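Local structure of CCMAN5 (Cellulosimicrobium cellulans, 2XSG) at residues Tyr347-Phe357 with Ser400-Val411. The protein hydrolyses alpha-mannosides as a family 92 glycoside hydrolase and probably depends on its bound calcium ion. Sequence-based numbering, arbitrary orientation.
With B3P (2-[3-(2-hydroxy-1,1-dihydroxymethyl-ethylamino)-propylamino]-2-hydroxymethyl-propane-1,3-diol), chain D.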
ATOM      1  N   TYR A 347       2.912  -6.308 -16.702  1.00  6.42           N
ATOM      2  CA  TYR A 347       2.997  -7.189 -15.544  1.00  5.52           C
ATOM      3  C   TYR A 347       3.413  -6.373 -14.316  1.00  5.34           C
ATOM      4  O   TYR A 347       4.466  -5.729 -14.305  1.00  5.45           O
ATOM      5  CB  TYR A 347       3.970  -8.345 -15.806  1.00  5.79           C
ATOM      6  CG  TYR A 347       4.140  -9.297 -14.651  1.00  5.44           C
ATOM      7  CD1 TYR A 347       3.158 -10.239 -14.348  1.00  5.66           C
ATOM      8  CD2 TYR A 347       5.281  -9.256 -13.853  1.00  5.95           C
ATOM      9  CE1 TYR A 347       3.308 -11.117 -13.270  1.00  5.38           C
ATOM     10  CE2 TYR A 347       5.442 -10.144 -12.788  1.00  6.15           C
ATOM     11  CZ  TYR A 347       4.453 -11.076 -12.509  1.00  4.91           C
ATOM     12  OH  TYR A 347       4.604 -11.952 -11.451  1.00  3.83           O
ATOM     13  N   TYR A 348       2.568  -6.409 -13.295  1.00  4.51           N
ATOM     14  CA  TYR A 348       2.866  -5.828 -11.998  1.00  4.55           C
ATOM     15  C   TYR A 348       3.185  -6.926 -10.975  1.00  4.16           C
ATOM     16  O   TYR A 348       2.722  -8.072 -11.099  1.00  3.79           O
ATOM     17  CB  TYR A 348       1.685  -4.960 -11.521  1.00  4.53           C
ATOM     18  CG  TYR A 348       1.439  -3.789 -12.450  1.00  4.97           C
ATOM     19  CD1 TYR A 348       0.589  -3.903 -13.562  1.00  3.38           C
ATOM     20  CD2 TYR A 348       2.098  -2.583 -12.244  1.00  5.65           C
ATOM     21  CE1 TYR A 348       0.397  -2.819 -14.425  1.00  3.24           C
ATOM     22  CE2 TYR A 348       1.924  -1.521 -13.092  1.00  4.43           C
ATOM     23  CZ  TYR A 348       1.077  -1.639 -14.175  1.00  4.37           C
ATOM     24  OH  TYR A 348       0.944  -0.546 -14.988  1.00  5.27           O
ATOM     25  N   ASP A 349       3.990  -6.553  -9.981  1.00  3.74           N
ATOM     26  CA  ASP A 349       4.426  -7.453  -8.923  1.00  3.32           C
ATOM     27  C   ASP A 349       4.715  -6.635  -7.668  1.00  3.66           C
ATOM     28  O   ASP A 349       4.937  -5.412  -7.757  1.00  3.83           O
ATOM     29  CB  ASP A 349       5.670  -8.218  -9.373  1.00  3.09           C
ATOM     30  CG  ASP A 349       5.976  -9.436  -8.504  1.00  3.25           C
ATOM     31  OD1 ASP A 349       5.189  -9.776  -7.584  1.00  2.86           O
ATOM     32  OD2 ASP A 349       7.046 -10.045  -8.729  1.00  4.01           O
ATOM     33  N   SER A 350       4.706  -7.323  -6.530  1.00  3.02           N
ATOM     34  CA  SER A 350       4.925  -6.784  -5.165  1.00  3.95           C
ATOM     35  C   SER A 350       3.610  -6.716  -4.425  1.00  3.69           C
ATOM     36  O   SER A 350       2.849  -5.777  -4.589  1.00  4.39           O
ATOM     37  CB  SER A 350       5.596  -5.417  -5.133  1.00  3.87           C
ATOM     38  OG  SER A 350       5.950  -5.099  -3.798  1.00  4.30           O
ATOM     39  N   TRP A 351       3.344  -7.726  -3.616  1.00  3.90           N
ATOM     40  CA  TRP A 351       2.008  -7.931  -3.076  1.00  3.88           C
ATOM     41  C   TRP A 351       2.051  -7.969  -1.556  1.00  3.55           C
ATOM     42  O   TRP A 351       3.021  -8.434  -0.980  1.00  3.92           O
ATOM     43  CB  TRP A 351       1.460  -9.246  -3.610  1.00  3.73           C
ATOM     44  CG  TRP A 351       1.463  -9.343  -5.128  1.00  4.59           C
ATOM     45  CD1 TRP A 351       2.415  -9.921  -5.909  1.00  4.39           C
ATOM     46  CD2 TRP A 351       0.455  -8.851  -6.017  1.00  4.96           C
ATOM     47  NE1 TRP A 351       2.068  -9.812  -7.248  1.00  5.87           N
ATOM     48  CE2 TRP A 351       0.869  -9.157  -7.334  1.00  5.18           C
ATOM     49  CE3 TRP A 351      -0.764  -8.181  -5.825  1.00  5.76           C
ATOM     50  CZ2 TRP A 351       0.101  -8.836  -8.454  1.00  5.89           C
ATOM     51  CZ3 TRP A 351      -1.524  -7.840  -6.945  1.00  5.32           C
ATOM     52  CH2 TRP A 351      -1.082  -8.163  -8.244  1.00  7.05           C
ATOM     53  N   ALA A 352       1.015  -7.437  -0.912  1.00  3.97           N
ATOM     54  CA  ALA A 352       0.864  -7.515   0.538  1.00  3.39           C
ATOM     55  C   ALA A 352      -0.626  -7.722   0.773  1.00  3.86           C
ATOM     56  O   ALA A 352      -1.265  -6.998   1.535  1.00  3.74           O
ATOM     57  CB  ALA A 352       1.332  -6.243   1.202  1.00  3.71           C
ATOM     58  N   THR A 353      -1.167  -8.727   0.100  1.00  3.58           N
ATOM     59  CA  THR A 353      -2.599  -8.831  -0.085  1.00  3.82           C
ATOM     60  C   THR A 353      -3.405  -9.161   1.184  1.00  3.68           C
ATOM     61  O   THR A 353      -4.587  -8.823   1.259  1.00  3.89           O
ATOM     62  CB  THR A 353      -2.876  -9.762  -1.279  1.00  4.28           C
ATOM     63  OG1 THR A 353      -2.029  -9.339  -2.359  1.00  5.44           O
ATOM     64  CG2 THR A 353      -4.345  -9.696  -1.728  1.00  2.44           C
ATOM     65  N   TRP A 354      -2.767  -9.776   2.180  1.00  3.55           N
ATOM     66  CA  TRP A 354      -3.391  -9.993   3.503  1.00  4.26           C
ATOM     67  C   TRP A 354      -3.838  -8.652   4.122  1.00  4.39           C
ATOM     68  O   TRP A 354      -4.925  -8.559   4.698  1.00  3.46           O
ATOM     69  CB  TRP A 354      -2.404 -10.695   4.438  1.00  4.59           C
ATOM     70  CG  TRP A 354      -2.960 -11.217   5.740  1.00  7.00           C
ATOM     71  CD1 TRP A 354      -3.469 -12.470   5.968  1.00  8.38           C
ATOM     72  CD2 TRP A 354      -3.015 -10.529   7.000  1.00  9.98           C
ATOM     73  NE1 TRP A 354      -3.864 -12.590   7.285  1.00 11.93           N
ATOM     74  CE2 TRP A 354      -3.581 -11.423   7.943  1.00 11.65           C
ATOM     75  CE3 TRP A 354      -2.644  -9.247   7.425  1.00 12.81           C
ATOM     76  CZ2 TRP A 354      -3.797 -11.068   9.286  1.00 14.40           C
ATOM     77  CZ3 TRP A 354      -2.861  -8.891   8.762  1.00 13.24           C
ATOM     78  CH2 TRP A 354      -3.435  -9.802   9.675  1.00 15.08           C
ATOM     79  N   ASP A 355      -3.002  -7.621   3.964  1.00  4.30           N
ATOM     80  CA  ASP A 355      -3.324  -6.268   4.437  1.00  4.99           C
ATOM     81  C   ASP A 355      -4.148  -5.454   3.462  1.00  5.09           C
ATOM     82  O   ASP A 355      -5.008  -4.675   3.873  1.00  5.66           O
ATOM     83  CB  ASP A 355      -2.049  -5.442   4.737  1.00  4.84           C
ATOM     84  CG  ASP A 355      -1.089  -6.149   5.648  1.00  4.74           C
ATOM     85  OD1 ASP A 355       0.053  -6.452   5.214  1.00  4.51           O
ATOM     86  OD2 ASP A 355      -1.465  -6.389   6.804  1.00  7.20           O
ATOM     87  N   ASP A 356      -3.870  -5.590   2.172  1.00  5.29           N
ATOM     88  CA  ASP A 356      -4.332  -4.563   1.241  1.00  5.97           C
ATOM     89  C   ASP A 356      -5.482  -4.900   0.306  1.00  5.46           C
ATOM     90  O   ASP A 356      -5.817  -4.085  -0.555  1.00  5.82           O
ATOM     91  CB  ASP A 356      -3.149  -3.992   0.437  1.00  6.01           C
ATOM     92  CG  ASP A 356      -2.720  -4.884  -0.703  1.00  8.59           C
ATOM     93  OD1 ASP A 356      -3.358  -5.944  -0.935  1.00 10.13           O
ATOM     94  OD2 ASP A 356      -1.718  -4.519  -1.369  1.00  9.98           O
ATOM     95  N   PHE A 357      -6.069  -6.082   0.461  1.00  5.07           N
ATOM     96  CA  PHE A 357      -6.988  -6.608  -0.556  1.00  5.02           C
ATOM     97  C   PHE A 357      -8.133  -5.669  -0.954  1.00  4.46           C
ATOM     98  O   PHE A 357      -8.515  -5.637  -2.118  1.00  3.77           O
ATOM     99  CB  PHE A 357      -7.494  -8.037  -0.215  1.00  5.39           C
ATOM    100  CG  PHE A 357      -8.463  -8.113   0.955  1.00  5.95           C
ATOM    101  CD1 PHE A 357      -9.855  -8.149   0.731  1.00  7.59           C
ATOM    102  CD2 PHE A 357      -7.998  -8.217   2.255  1.00  4.63           C
ATOM    103  CE1 PHE A 357     -10.761  -8.249   1.800  1.00  6.98           C
ATOM    104  CE2 PHE A 357      -8.898  -8.312   3.346  1.00  6.45           C
ATOM    105  CZ  PHE A 357     -10.279  -8.325   3.116  1.00  6.79           C
ATOM    106  N   SER A 400      10.518 -11.363  -8.297  1.00  3.30           N
ATOM    107  CA  SER A 400      11.087 -10.455  -9.314  1.00  3.42           C
ATOM    108  C   SER A 400      11.318  -9.036  -8.803  1.00  3.36           C
ATOM    109  O   SER A 400      12.063  -8.270  -9.417  1.00  3.59           O
ATOM    110  CB  SER A 400      10.231 -10.445 -10.604  1.00  3.38           C
ATOM    111  OG  SER A 400       9.024  -9.716 -10.450  1.00  2.45           O
ATOM    112  N   VAL A 401      10.669  -8.706  -7.683  1.00  3.11           N
ATOM    113  CA  VAL A 401      10.744  -7.388  -7.020  1.00  2.51           C
ATOM    114  C   VAL A 401      10.552  -7.646  -5.519  1.00  3.07           C
ATOM    115  O   VAL A 401      10.031  -8.708  -5.155  1.00  2.79           O
ATOM    116  CB  VAL A 401       9.622  -6.437  -7.492  1.00  3.00           C
ATOM    117  CG1 VAL A 401       9.746  -6.106  -8.985  1.00  3.01           C
ATOM    118  CG2 VAL A 401       8.239  -7.023  -7.179  1.00  2.31           C
ATOM    119  N   PRO A 402      10.961  -6.694  -4.640  1.00  3.01           N
ATOM    120  CA  PRO A 402      10.649  -6.879  -3.234  1.00  3.03           C
ATOM    121  C   PRO A 402       9.155  -7.068  -3.083  1.00  2.95           C
ATOM    122  O   PRO A 402       8.366  -6.426  -3.792  1.00  2.34           O
ATOM    123  CB  PRO A 402      11.096  -5.565  -2.573  1.00  3.16           C
ATOM    124  CG  PRO A 402      11.501  -4.664  -3.643  1.00  3.44           C
ATOM    125  CD  PRO A 402      11.743  -5.467  -4.875  1.00  3.56           C
ATOM    126  N   THR A 403       8.769  -7.971  -2.191  1.00  3.00           N
ATOM    127  CA  THR A 403       7.363  -8.342  -2.061  1.00  2.63           C
ATOM    128  C   THR A 403       7.065  -8.793  -0.632  1.00  2.70           C
ATOM    129  O   THR A 403       7.978  -8.917   0.196  1.00  2.73           O
ATOM    130  CB  THR A 403       6.996  -9.414  -3.101  1.00  2.74           C
ATOM    131  OG1 THR A 403       5.569  -9.519  -3.229  1.00  2.00           O
ATOM    132  CG2 THR A 403       7.620 -10.785  -2.738  1.00  3.53           C
ATOM    133  N   VAL A 404       5.794  -9.007  -0.318  1.00  2.53           N
ATOM    134  CA  VAL A 404       5.429  -9.274   1.076  1.00  2.59           C
ATOM    135  C   VAL A 404       4.698 -10.604   1.239  1.00  2.46           C
ATOM    136  O   VAL A 404       5.281 -11.559   1.706  1.00  2.47           O
ATOM    137  CB  VAL A 404       4.606  -8.132   1.688  1.00  2.82           C
ATOM    138  CG1 VAL A 404       4.431  -8.337   3.203  1.00  2.76           C
ATOM    139  CG2 VAL A 404       5.263  -6.776   1.392  1.00  2.67           C
ATOM    140  N   ARG A 405       3.422 -10.648   0.859  1.00  2.45           N
ATOM    141  CA  ARG A 405       2.549 -11.784   1.201  1.00  2.87           C
ATOM    142  C   ARG A 405       1.323 -11.805   0.275  1.00  2.93           C
ATOM    143  O   ARG A 405       0.999 -10.789  -0.352  1.00  2.80           O
ATOM    144  CB  ARG A 405       2.144 -11.742   2.686  1.00  2.48           C
ATOM    145  CG  ARG A 405       1.286 -10.534   3.085  1.00  3.18           C
ATOM    146  CD  ARG A 405       1.082 -10.428   4.594  1.00  3.29           C
ATOM    147  NE  ARG A 405       0.597 -11.650   5.227  1.00  2.00           N
ATOM    148  CZ  ARG A 405       0.377 -11.793   6.531  1.00  2.00           C
ATOM    149  NH1 ARG A 405       0.554 -10.780   7.350  1.00  2.22           N
ATOM    150  NH2 ARG A 405      -0.065 -12.948   7.006  1.00  2.00           N
ATOM    151  N   TRP A 406       0.654 -12.955   0.178  1.00  3.22           N
ATOM    152  CA  TRP A 406      -0.279 -13.189  -0.929  1.00  3.31           C
ATOM    153  C   TRP A 406      -1.664 -13.664  -0.518  1.00  3.53           C
ATOM    154  O   TRP A 406      -2.505 -13.903  -1.373  1.00  4.03           O
ATOM    155  CB  TRP A 406       0.335 -14.177  -1.935  1.00  3.91           C
ATOM    156  CG  TRP A 406       1.720 -13.777  -2.397  1.00  3.67           C
ATOM    157  CD1 TRP A 406       2.032 -12.938  -3.440  1.00  3.53           C
ATOM    158  CD2 TRP A 406       2.965 -14.171  -1.811  1.00  2.77           C
ATOM    159  NE1 TRP A 406       3.403 -12.797  -3.544  1.00  2.95           N
ATOM    160  CE2 TRP A 406       3.998 -13.544  -2.559  1.00  3.93           C
ATOM    161  CE3 TRP A 406       3.314 -14.996  -0.726  1.00  3.12           C
ATOM    162  CZ2 TRP A 406       5.351 -13.713  -2.253  1.00  3.69           C
ATOM    163  CZ3 TRP A 406       4.664 -15.169  -0.423  1.00  2.63           C
ATOM    164  CH2 TRP A 406       5.662 -14.521  -1.178  1.00  4.40           C
ATOM    165  N   GLU A 407      -1.918 -13.785   0.779  1.00  4.11           N
ATOM    166  CA  GLU A 407      -3.242 -14.207   1.246  1.00  4.40           C
ATOM    167  C   GLU A 407      -4.317 -13.261   0.734  1.00  4.27           C
ATOM    168  O   GLU A 407      -4.064 -12.072   0.587  1.00  3.94           O
ATOM    169  CB  GLU A 407      -3.314 -14.267   2.780  1.00  4.65           C
ATOM    170  CG  GLU A 407      -2.327 -15.211   3.452  1.00  5.41           C
ATOM    171  CD  GLU A 407      -1.083 -14.503   3.976  1.00  5.62           C
ATOM    172  OE1 GLU A 407      -0.718 -13.424   3.461  1.00  4.32           O
ATOM    173  OE2 GLU A 407      -0.467 -15.043   4.912  1.00  7.73           O
ATOM    174  N   ARG A 408      -5.521 -13.794   0.499  1.00  3.80           N
ATOM    175  CA  ARG A 408      -6.682 -13.034   0.003  1.00  3.53           C
ATOM    176  C   ARG A 408      -6.623 -12.773  -1.500  1.00  3.59           C
ATOM    177  O   ARG A 408      -7.536 -12.141  -2.043  1.00  3.31           O
ATOM    178  CB  ARG A 408      -6.920 -11.701   0.750  1.00  3.55           C
ATOM    179  CG  ARG A 408      -6.971 -11.746   2.288  1.00  5.66           C
ATOM    180  CD  ARG A 408      -8.091 -12.610   2.864  1.00  5.80           C
ATOM    181  NE  ARG A 408      -7.653 -13.990   3.095  1.00  9.27           N
ATOM    182  CZ  ARG A 408      -6.976 -14.420   4.159  1.00 10.33           C
ATOM    183  NH1 ARG A 408      -6.628 -13.579   5.127  1.00 11.00           N
ATOM    184  NH2 ARG A 408      -6.626 -15.702   4.249  1.00 10.00           N
ATOM    185  N   SER A 409      -5.568 -13.244  -2.177  1.00  3.07           N
ATOM    186  CA  SER A 409      -5.499 -13.124  -3.652  1.00  3.56           C
ATOM    187  C   SER A 409      -6.768 -13.647  -4.341  1.00  3.26           C
ATOM    188  O   SER A 409      -7.196 -13.082  -5.340  1.00  3.79           O
ATOM    189  CB  SER A 409      -4.281 -13.864  -4.228  1.00  3.33           C
ATOM    190  OG  SER A 409      -3.064 -13.213  -3.905  1.00  3.43           O
ATOM    191  N   SER A 410      -7.351 -14.732  -3.819  1.00  3.66           N
ATOM    192  CA  SER A 410      -8.578 -15.310  -4.427  1.00  4.17           C
ATOM    193  C   SER A 410      -9.729 -14.302  -4.431  1.00  3.89           C
ATOM    194  O   SER A 410     -10.585 -14.315  -5.326  1.00  3.79           O
ATOM    195  CB  SER A 410      -9.014 -16.607  -3.720  1.00  4.04           C
ATOM    196  OG  SER A 410      -9.561 -16.343  -2.422  1.00  5.25           O
ATOM    197  N   VAL A 411      -9.733 -13.428  -3.427  1.00  3.49           N
ATOM    198  CA  VAL A 411     -10.778 -12.417  -3.272  1.00  3.23           C
ATOM    199  C   VAL A 411     -10.571 -11.332  -4.313  1.00  2.99           C
ATOM    200  O   VAL A 411     -11.528 -10.877  -4.928  1.00  2.77           O
ATOM    201  CB  VAL A 411     -10.758 -11.824  -1.841  1.00  3.63           C
ATOM    202  CG1 VAL A 411     -11.768 -10.668  -1.692  1.00  3.51           C
ATOM    203  CG2 VAL A 411     -11.052 -12.954  -0.803  1.00  2.87           C
TER
HETATM  204  C1  B3P D1773       3.884  -9.052  10.692  1.00 13.88           C
HETATM  205  C2  B3P D1773       3.053  -8.768   9.441  1.00 11.19           C
HETATM  206  C3  B3P D1773       3.169  -8.713  11.994  1.00 15.65           C
HETATM  207  N2  B3P D1773       3.157  -7.399   8.908  1.00  5.77           N
HETATM  208  C8  B3P D1773       3.573  -7.114   7.547  1.00  5.57           C
HETATM  209  C9  B3P D1773       3.232  -5.653   7.224  1.00  5.23           C
HETATM  210  C10 B3P D1773       5.080  -7.326   7.427  1.00  4.49           C
HETATM  211  C11 B3P D1773       2.870  -8.060   6.570  1.00  4.98           C
HETATM  212  O1  B3P D1773       4.021  -5.159   6.119  1.00  5.51           O
HETATM  213  O2  B3P D1773       5.721  -6.487   8.385  1.00  3.64           O
HETATM  214  O3  B3P D1773       1.460  -8.091   6.815  1.00  6.54           O
HETATM  215  O   HOH W   1      -1.175 -11.272  -3.909  1.00  6.37           O
HETATM  216  O   HOH W   2      -6.651 -10.685   5.830  1.00 17.44           O
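Arg405 lies flat on the indole of Trp354 where 347-357 and 400-411 of the family 92 catalytic domain, each leading into a helix of its (alpha/alpha)6 barrel, run side by side and join by a single beta bridge, Ala352 with Arg405. Beyond CB, the arginine's CG passes the CA of Ala352 and the CB of Trp354; CD lies near that CB and O3 of the bound buffer molecule B3P; the bend at chi3 (-52°) then sets NE beside Trp354 CB, CZ and NH2 against CG, and NH1 over CE3. The guanidinium and indole planes are 6° apart, with CZ 3.8 Å from the centroid of the five-membered ring, a cation-pi stack. NE and NH2 grip Glu407 side-on, NE reaching OE1 at 2.8 Å, while NH1 donates to O3 of B3P, whose hydroxyl in turn donates to Asp355 OD1. Cut back to an alanine, the position would probably leave the Glu407 carboxylate without its charged mate, O3 without this donor and a gap over the Trp354 ring. Asp355 lies close to the calcium ion, so this polyol pocket is probably part of the active site. Before the bridge, Thr403 OG1 accepts the N-H of Trp351 almost in line (169°); further back, Ser400 OG donates to the anti lone pair of Asp349 OD2 at 2.6 Å.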